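Local coordinates for protein Alpha/beta hydrolase (Enterobacter asburiae, PDB 6KMO) that probably hydrolyses carboxylic ester bonds as a lipase or esterase of the alpha/beta hydrolase fold, at residues 108-113 and 139-144; 84-89 and 135-140. The protein carries 2 engineered substitutions. All coordinates share one frame; numbering follows the deposited sequence.

Contact 1. Residues 108-113 and 139-144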
ATOM      1  N   GLY A 108     -12.320 -14.602 -10.624  1.00  7.28           N
ATOM      2  CA  GLY A 108     -13.500 -15.437 -10.588  1.00  7.65           C
ATOM      3  C   GLY A 108     -13.248 -16.927 -10.547  1.00  7.37           C
ATOM      4  O   GLY A 108     -14.163 -17.715 -10.835  1.00  7.88           O
ATOM      5  N   GLY A 109     -12.035 -17.353 -10.186  1.00  7.52           N
ATOM      6  CA  GLY A 109     -11.800 -18.776 -10.040  1.00  6.43           C
ATOM      7  C   GLY A 109     -11.876 -19.556 -11.324  1.00  6.56           C
ATOM      8  O   GLY A 109     -12.133 -20.780 -11.282  1.00  7.62           O
ATOM      9  N   TRP A 110     -11.668 -18.895 -12.468  1.00  6.87           N
ATOM     10  CA  TRP A 110     -11.756 -19.430 -13.824  1.00  6.77           C
ATOM     11  C   TRP A 110     -13.194 -19.721 -14.242  1.00  7.65           C
ATOM     12  O   TRP A 110     -13.542 -19.577 -15.415  1.00  8.94           O
ATOM     13  CB  TRP A 110     -10.843 -20.638 -14.033  1.00  6.87           C
ATOM     14  CG  TRP A 110      -9.389 -20.320 -13.798  1.00  7.13           C
ATOM     15  CD1 TRP A 110      -8.566 -19.573 -14.591  1.00  7.04           C
ATOM     16  CD2 TRP A 110      -8.585 -20.739 -12.686  1.00  6.78           C
ATOM     17  NE1 TRP A 110      -7.314 -19.490 -14.051  1.00  7.21           N
ATOM     18  CE2 TRP A 110      -7.293 -20.209 -12.884  1.00  6.47           C
ATOM     19  CE3 TRP A 110      -8.833 -21.506 -11.540  1.00  7.49           C
ATOM     20  CZ2 TRP A 110      -6.253 -20.432 -11.997  1.00  7.04           C
ATOM     21  CZ3 TRP A 110      -7.802 -21.733 -10.667  1.00  7.20           C
ATOM     22  CH2 TRP A 110      -6.523 -21.208 -10.894  1.00  8.39           C
ATOM     23  N   VAL A 111     -14.042 -20.091 -13.288  1.00  6.76           N
ATOM     24  CA  VAL A 111     -15.452 -20.375 -13.560  1.00  6.97           C
ATOM     25  C   VAL A 111     -16.262 -19.091 -13.705  1.00  8.92           C
ATOM     26  O   VAL A 111     -17.115 -18.990 -14.605  1.00  9.21           O
ATOM     27  CB  VAL A 111     -16.012 -21.277 -12.445  1.00  6.70           C
ATOM     28  CG1 VAL A 111     -17.478 -21.593 -12.708  1.00 11.08           C
ATOM     29  CG2 VAL A 111     -15.215 -22.548 -12.311  1.00  8.56           C
ATOM     30  N   LEU A 112     -16.026 -18.111 -12.844  1.00  8.07           N
ATOM     31  CA  LEU A 112     -16.833 -16.897 -12.766  1.00  7.59           C
ATOM     32  C   LEU A 112     -16.138 -15.728 -13.447  1.00  7.69           C
ATOM     33  O   LEU A 112     -14.967 -15.786 -13.817  1.00  7.66           O
ATOM     34  CB  LEU A 112     -17.091 -16.506 -11.303  1.00  9.25           C
ATOM     35  CG  LEU A 112     -17.320 -17.598 -10.269  1.00  9.99           C
ATOM     36  CD1 LEU A 112     -17.477 -16.949  -8.892  1.00 14.47           C
ATOM     37  CD2 LEU A 112     -18.534 -18.430 -10.626  1.00 13.98           C
ATOM     38  N   GLY A 113     -16.874 -14.643 -13.580  1.00  7.02           N
ATOM     39  CA  GLY A 113     -16.307 -13.395 -14.024  1.00  7.68           C
ATOM     40  C   GLY A 113     -16.413 -13.182 -15.521  1.00  8.39           C
ATOM     41  O   GLY A 113     -16.645 -14.098 -16.304  1.00  8.47           O
ATOM     42  N   THR A 139     -11.670 -17.881 -22.280  1.00  7.04           N
ATOM     43  CA  THR A 139     -12.711 -18.899 -22.151  1.00  6.86           C
ATOM     44  C   THR A 139     -12.798 -19.379 -20.708  1.00  6.93           C
ATOM     45  O   THR A 139     -11.763 -19.735 -20.121  1.00  7.83           O
ATOM     46  CB  THR A 139     -12.410 -20.093 -23.056  1.00  7.81           C
ATOM     47  OG1 THR A 139     -12.252 -19.636 -24.404  1.00 10.06           O
ATOM     48  CG2 THR A 139     -13.543 -21.112 -22.994  1.00  8.49           C
ATOM     49  N   PRO A 140     -13.997 -19.417 -20.115  1.00  7.17           N
ATOM     50  CA  PRO A 140     -14.127 -19.885 -18.729  1.00  7.34           C
ATOM     51  C   PRO A 140     -13.915 -21.385 -18.613  1.00  7.35           C
ATOM     52  O   PRO A 140     -13.979 -22.144 -19.583  1.00  7.49           O
ATOM     53  CB  PRO A 140     -15.570 -19.539 -18.353  1.00  9.35           C
ATOM     54  CG  PRO A 140     -16.096 -18.668 -19.444  1.00 20.37           C
ATOM     55  CD  PRO A 140     -15.289 -18.961 -20.659  1.00  9.27           C
ATOM     56  N   SER A 141     -13.692 -21.810 -17.380  1.00  7.19           N
ATOM     57  CA  SER A 141     -13.747 -23.206 -16.988  1.00  7.24           C
ATOM     58  C   SER A 141     -15.123 -23.525 -16.414  1.00  7.98           C
ATOM     59  O   SER A 141     -15.770 -22.663 -15.813  1.00  8.08           O
ATOM     60  CB  SER A 141     -12.677 -23.511 -15.935  1.00  8.30           C
ATOM     61  OG  SER A 141     -11.366 -23.331 -16.472  1.00  8.03           O
ATOM     62  N   PRO A 142     -15.610 -24.772 -16.561  1.00  7.89           N
ATOM     63  CA  PRO A 142     -14.925 -25.928 -17.138  1.00  8.52           C
ATOM     64  C   PRO A 142     -15.057 -26.083 -18.643  1.00  8.48           C
ATOM     65  O   PRO A 142     -14.602 -27.091 -19.180  1.00  9.63           O
ATOM     66  CB  PRO A 142     -15.606 -27.095 -16.418  1.00  9.26           C
ATOM     67  CG  PRO A 142     -17.001 -26.626 -16.228  1.00  8.69           C
ATOM     68  CD  PRO A 142     -16.878 -25.149 -15.919  1.00  9.23           C
ATOM     69  N   GLU A 143     -15.662 -25.110 -19.323  1.00  8.92           N
ATOM     70  CA  GLU A 143     -15.750 -25.190 -20.784  1.00 10.04           C
ATOM     71  C   GLU A 143     -14.367 -25.395 -21.380  1.00 10.53           C
ATOM     72  O   GLU A 143     -14.183 -26.190 -22.316  1.00 12.90           O
ATOM     73  CB  GLU A 143     -16.390 -23.916 -21.333  1.00  8.98           C
ATOM     74  CG  GLU A 143     -17.918 -23.791 -21.088  1.00 14.50           C
ATOM     75  CD  GLU A 143     -18.353 -23.272 -19.701  1.00 16.50           C
ATOM     76  OE1 GLU A 143     -17.545 -23.148 -18.751  1.00 12.28           O
ATOM     77  OE2 GLU A 143     -19.572 -22.994 -19.562  1.00 18.45           O
ATOM     78  N   ALA A 144     -13.377 -24.689 -20.846  1.00  8.31           N
ATOM     79  CA  ALA A 144     -11.982 -24.910 -21.151  1.00  8.11           C
ATOM     80  C   ALA A 144     -11.254 -25.219 -19.853  1.00  9.66           C
ATOM     81  O   ALA A 144     -11.675 -24.808 -18.762  1.00  9.66           O
ATOM     82  CB  ALA A 144     -11.341 -23.683 -21.800  1.00 12.14           C
TER
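Neither segment is regular helix or strand, and the two loops come closest at a single point, where the CA atoms of Val111 and Ser141 lie 4.8 Å apart. Residues 108-113 turn tightly, the amide of Leu112 binding the carbonyl of Gly108 and Trp110 sitting at positive phi (71°). That turn presents the Trp110 carbonyl to residues 139-144. Ser141 N donates to Trp110 O over 3.0 Å, nearly straight at the hydrogen (164°), yet the donor stands above the carbonyl plane and not on a lone pair. Next to it, CA of Val111 offers its hydrogen to Ser141 O at 3.2 Å, so Ser141 is held on both its N-H and its C=O. A cis peptide bond joins Ser141 to Pro142.

Side chains add glancing touches. Val111 straddles Ser141 O with both methyls, CG2 the nearer at 3.5 Å, while CB of Pro140 rests 3.6 Å from Trp110 O. The OG of Ser141 points beside its own backbone N and reaches Trp110 CB at 3.7 Å, but its hydrogen goes to Ala144 O within its own loop, in the plane of that carbonyl, at 2.7 Å. The indole of Trp110 leads off from the contact to stack on Tyr241 and meet Trp238 edge-to-face; Val111 O accepts from Arg56 NE.

Gly108 and Gly109 close a His-Gly-Gly-Gly run of the kind that forms the oxyanion hole in related hydrolases, a role inferred here. One main-chain hydrogen bond and a CA-H...O contact carry the buried join, while the serine hydroxyl is spent on the shape of its own loop, so the fit depends on backbone conformation more than on side-chain polarity.

Contact 2. Residues 84-89 and 135-140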
ATOM      1  N   ALA A  84     -10.452 -16.478 -32.588  1.00 20.95           N
ATOM      2  CA  ALA A  84     -10.875 -15.113 -32.320  1.00 26.08           C
ATOM      3  C   ALA A  84     -10.815 -14.877 -30.818  1.00 22.61           C
ATOM      4  O   ALA A  84     -11.142 -15.763 -30.029  1.00 21.85           O
ATOM      5  CB  ALA A  84     -12.309 -14.912 -32.807  1.00 22.84           C
ATOM      6  N   ILE A  85     -10.382 -13.685 -30.427  1.00 16.86           N
ATOM      7  CA  ILE A  85     -10.309 -13.297 -29.018  1.00 13.10           C
ATOM      8  C   ILE A  85     -10.978 -11.933 -28.893  1.00 11.65           C
ATOM      9  O   ILE A  85     -10.546 -10.974 -29.539  1.00 13.03           O
ATOM     10  CB  ILE A  85      -8.859 -13.245 -28.514  1.00 11.59           C
ATOM     11  CG1 ILE A  85      -8.174 -14.606 -28.674  1.00 16.45           C
ATOM     12  CG2 ILE A  85      -8.834 -12.829 -27.050  1.00 12.21           C
ATOM     13  CD1 ILE A  85      -6.686 -14.588 -28.330  1.00 19.29           C
ATOM     14  N   LYS A  86     -12.018 -11.844 -28.063  1.00 11.08           N
ATOM     15  CA  LYS A  86     -12.691 -10.576 -27.817  1.00 10.97           C
ATOM     16  C   LYS A  86     -11.960  -9.756 -26.760  1.00  9.62           C
ATOM     17  O   LYS A  86     -11.625 -10.268 -25.684  1.00 10.04           O
ATOM     18  CB  LYS A  86     -14.123 -10.795 -27.363  1.00 13.21           C
ATOM     19  CG  LYS A  86     -14.960  -9.532 -27.431  1.00 25.58           C
ATOM     20  CD  LYS A  86     -16.303  -9.670 -26.715  1.00 37.55           C
ATOM     21  CE  LYS A  86     -17.162 -10.799 -27.294  1.00 41.64           C
ATOM     22  NZ  LYS A  86     -18.609 -10.437 -27.459  1.00 44.95           N
ATOM     23  N   LEU A  87     -11.737  -8.477 -27.060  1.00  9.71           N
ATOM     24  CA  LEU A  87     -11.121  -7.519 -26.157  1.00  7.39           C
ATOM     25  C   LEU A  87     -12.117  -6.422 -25.820  1.00 10.29           C
ATOM     26  O   LEU A  87     -12.933  -6.015 -26.655  1.00 10.20           O
ATOM     27  CB  LEU A  87      -9.911  -6.855 -26.801  1.00  8.67           C
ATOM     28  CG  LEU A  87      -8.903  -7.794 -27.436  1.00  9.05           C
ATOM     29  CD1 LEU A  87      -7.778  -7.027 -28.115  1.00 10.61           C
ATOM     30  CD2 LEU A  87      -8.325  -8.765 -26.397  1.00 10.93           C
ATOM     31  N   LYS A  88     -12.043  -5.914 -24.596  1.00  7.77           N
ATOM     32  CA  LYS A  88     -12.727  -4.689 -24.215  1.00  7.92           C
ATOM     33  C   LYS A  88     -11.656  -3.692 -23.821  1.00  9.33           C
ATOM     34  O   LYS A  88     -10.773  -4.021 -23.024  1.00  9.02           O
ATOM     35  CB  LYS A  88     -13.704  -4.907 -23.058  1.00  9.13           C
ATOM     36  CG  LYS A  88     -14.867  -5.842 -23.394  1.00 12.16           C
ATOM     37  CD  LYS A  88     -15.835  -5.200 -24.377  1.00 18.26           C
ATOM     38  CE  LYS A  88     -16.931  -4.476 -23.652  1.00 23.04           C
ATOM     39  NZ  LYS A  88     -18.065  -4.125 -24.559  1.00 32.19           N
ATOM     40  N   ILE A  89     -11.708  -2.488 -24.382  1.00  8.15           N
ATOM     41  CA  ILE A  89     -10.676  -1.477 -24.204  1.00  8.23           C
ATOM     42  C   ILE A  89     -11.281  -0.325 -23.420  1.00  8.84           C
ATOM     43  O   ILE A  89     -12.328   0.211 -23.800  1.00 10.25           O
ATOM     44  CB  ILE A  89     -10.107  -1.009 -25.553  1.00  9.82           C
ATOM     45  CG1 ILE A  89      -9.533  -2.202 -26.324  1.00 13.17           C
ATOM     46  CG2 ILE A  89      -9.014   0.022 -25.363  1.00 10.50           C
ATOM     47  CD1 ILE A  89     -10.307  -2.593 -27.520  1.00 17.67           C
ATOM     48  N   TYR A 135      -8.965  -5.538 -21.539  1.00  6.72           N
ATOM     49  CA  TYR A 135      -9.571  -6.733 -20.963  1.00  5.92           C
ATOM     50  C   TYR A 135      -9.599  -7.837 -22.005  1.00  7.04           C
ATOM     51  O   TYR A 135      -9.983  -7.597 -23.149  1.00  6.96           O
ATOM     52  CB  TYR A 135     -11.009  -6.392 -20.494  1.00  6.72           C
ATOM     53  CG  TYR A 135     -11.883  -7.597 -20.254  1.00  6.78           C
ATOM     54  CD1 TYR A 135     -12.053  -8.110 -18.986  1.00  6.64           C
ATOM     55  CD2 TYR A 135     -12.520  -8.240 -21.304  1.00  7.55           C
ATOM     56  CE1 TYR A 135     -12.820  -9.240 -18.757  1.00  6.93           C
ATOM     57  CE2 TYR A 135     -13.273  -9.378 -21.087  1.00  6.38           C
ATOM     58  CZ  TYR A 135     -13.418  -9.870 -19.817  1.00  7.51           C
ATOM     59  OH  TYR A 135     -14.140 -11.014 -19.600  1.00  8.41           O
ATOM     60  N   VAL A 136      -9.216  -9.056 -21.620  1.00  5.65           N
ATOM     61  CA  VAL A 136      -9.212 -10.223 -22.504  1.00  5.93           C
ATOM     62  C   VAL A 136     -10.354 -11.159 -22.101  1.00  7.30           C
ATOM     63  O   VAL A 136     -10.418 -11.628 -20.960  1.00  7.06           O
ATOM     64  CB  VAL A 136      -7.867 -10.966 -22.433  1.00  7.11           C
ATOM     65  CG1 VAL A 136      -7.873 -12.197 -23.351  1.00  8.89           C
ATOM     66  CG2 VAL A 136      -6.734 -10.044 -22.809  1.00  7.78           C
ATOM     67  N   ASP A 137     -11.243 -11.475 -23.044  1.00  7.79           N
ATOM     68  CA  ASP A 137     -12.393 -12.340 -22.746  1.00  7.07           C
ATOM     69  C   ASP A 137     -11.996 -13.810 -22.903  1.00  8.06           C
ATOM     70  O   ASP A 137     -12.350 -14.492 -23.853  1.00  9.89           O
ATOM     71  CB  ASP A 137     -13.579 -11.983 -23.641  1.00  8.22           C
ATOM     72  CG  ASP A 137     -14.925 -12.363 -23.032  1.00 13.52           C
ATOM     73  OD1 ASP A 137     -15.134 -12.233 -21.796  1.00 11.97           O
ATOM     74  OD2 ASP A 137     -15.824 -12.763 -23.812  1.00 18.32           O
ATOM     75  N   TYR A 138     -11.216 -14.299 -21.946  1.00  7.42           N
ATOM     76  CA  TYR A 138     -10.724 -15.673 -22.028  1.00  8.01           C
ATOM     77  C   TYR A 138     -11.853 -16.673 -21.776  1.00  7.03           C
ATOM     78  O   TYR A 138     -12.871 -16.367 -21.149  1.00  8.04           O
ATOM     79  CB  TYR A 138      -9.556 -15.883 -21.061  1.00  7.41           C
ATOM     80  CG  TYR A 138      -9.813 -15.690 -19.572  1.00  6.25           C
ATOM     81  CD1 TYR A 138     -10.404 -16.683 -18.825  1.00  6.76           C
ATOM     82  CD2 TYR A 138      -9.415 -14.531 -18.916  1.00  6.50           C
ATOM     83  CE1 TYR A 138     -10.584 -16.542 -17.457  1.00  7.19           C
ATOM     84  CE2 TYR A 138      -9.593 -14.375 -17.560  1.00  6.44           C
ATOM     85  CZ  TYR A 138     -10.180 -15.389 -16.830  1.00  6.75           C
ATOM     86  OH  TYR A 138     -10.370 -15.281 -15.474  1.00  5.99           O
ATOM     87  N   THR A 139     -11.670 -17.881 -22.280  1.00  7.04           N
ATOM     88  CA  THR A 139     -12.711 -18.899 -22.151  1.00  6.86           C
ATOM     89  C   THR A 139     -12.798 -19.379 -20.708  1.00  6.93           C
ATOM     90  O   THR A 139     -11.763 -19.735 -20.121  1.00  7.83           O
ATOM     91  CB  THR A 139     -12.410 -20.093 -23.056  1.00  7.81           C
ATOM     92  OG1 THR A 139     -12.252 -19.636 -24.404  1.00 10.06           O
ATOM     93  CG2 THR A 139     -13.543 -21.112 -22.994  1.00  8.49           C
ATOM     94  N   PRO A 140     -13.997 -19.417 -20.115  1.00  7.17           N
ATOM     95  CA  PRO A 140     -14.127 -19.885 -18.729  1.00  7.34           C
ATOM     96  C   PRO A 140     -13.915 -21.385 -18.613  1.00  7.35           C
ATOM     97  O   PRO A 140     -13.979 -22.144 -19.583  1.00  7.49           O
ATOM     98  CB  PRO A 140     -15.570 -19.539 -18.353  1.00  9.35           C
ATOM     99  CG  PRO A 140     -16.096 -18.668 -19.444  1.00 20.37           C
ATOM    100  CD  PRO A 140     -15.289 -18.961 -20.659  1.00  9.27           C
TER
HETATM  101  O   HOH W   1     -12.778 -14.195 -26.624  1.00 19.09           O
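Three main-chain hydrogen bonds tie the strand 84-89 to residues 135-137. Lys88 and Tyr135 form the hydrogen-bonded antiparallel pair: Tyr135 N donates to Lys88 O at 2.8 Å, nearly along the C=O axis, and Lys88 N returns a bond to Tyr135 O at 3.0 Å, in the carbonyl plane and on a lone pair. Asp137 N then reaches Lys86 O at 2.9 Å. Asp137 itself centres an inverse gamma turn, closed by a weak bond from Tyr138 N to Val136 O, and a water links the two backbones, accepting from Lys86 N and donating to Asp137 O.

On the face carrying Lys88 and Tyr135, Tyr135 OH donates to Asp137 OD1 at 2.7 Å, on that oxygen's anti lone pair, with the carboxylate carbon in plane at the ring edge. Tyr135 CG is anti to the backbone N (chi1 163°), and the ring lies alongside Lys88, whose CB is 3.9 Å from Tyr135 CD2. Lys86 NZ stays 5.1 Å from Asp137 OD2, near enough perhaps to favour the charged carboxylate without pairing with it.

The other face is apolar. Leu87 and Val136, a non-hydrogen-bonded pair, lie side by side, CD2 against CG2, while CG2 of Ile85 crosses obliquely to CG1 of Val136 at 3.9 Å. Ala156 of helix 148-163 touches both Leu87 and Val136 there. Strand 83-92 is bonded to 71-80 on its other side, so this pairing joins the antiparallel end of the sheet to strand 132-136, where the parallel run begins, in the 1-2-4-3-5-6-7-8 strand order of the alpha/beta hydrolase fold.

Contacts 1 and 2 follow one run of chain outward from the sheet and share Thr139 and Pro140, their centres about 12 Å apart. Contact 2 belongs to the sheet: repeated backbone bonds join two strands, with an apolar face under a helix, a polar face with charged groups, and a water between the backbones. Contact 1 lies where the chain has left strand 132-136 and meets the loop after strand 99-105; it is smaller, 190 against 319 Å², with one hydrogen bond, yet three of its four touching residues are buried, against four of seven. Regular strand pairing thus gives way to a single loop-to-loop bond, covered by helices 52-63 and 231-241.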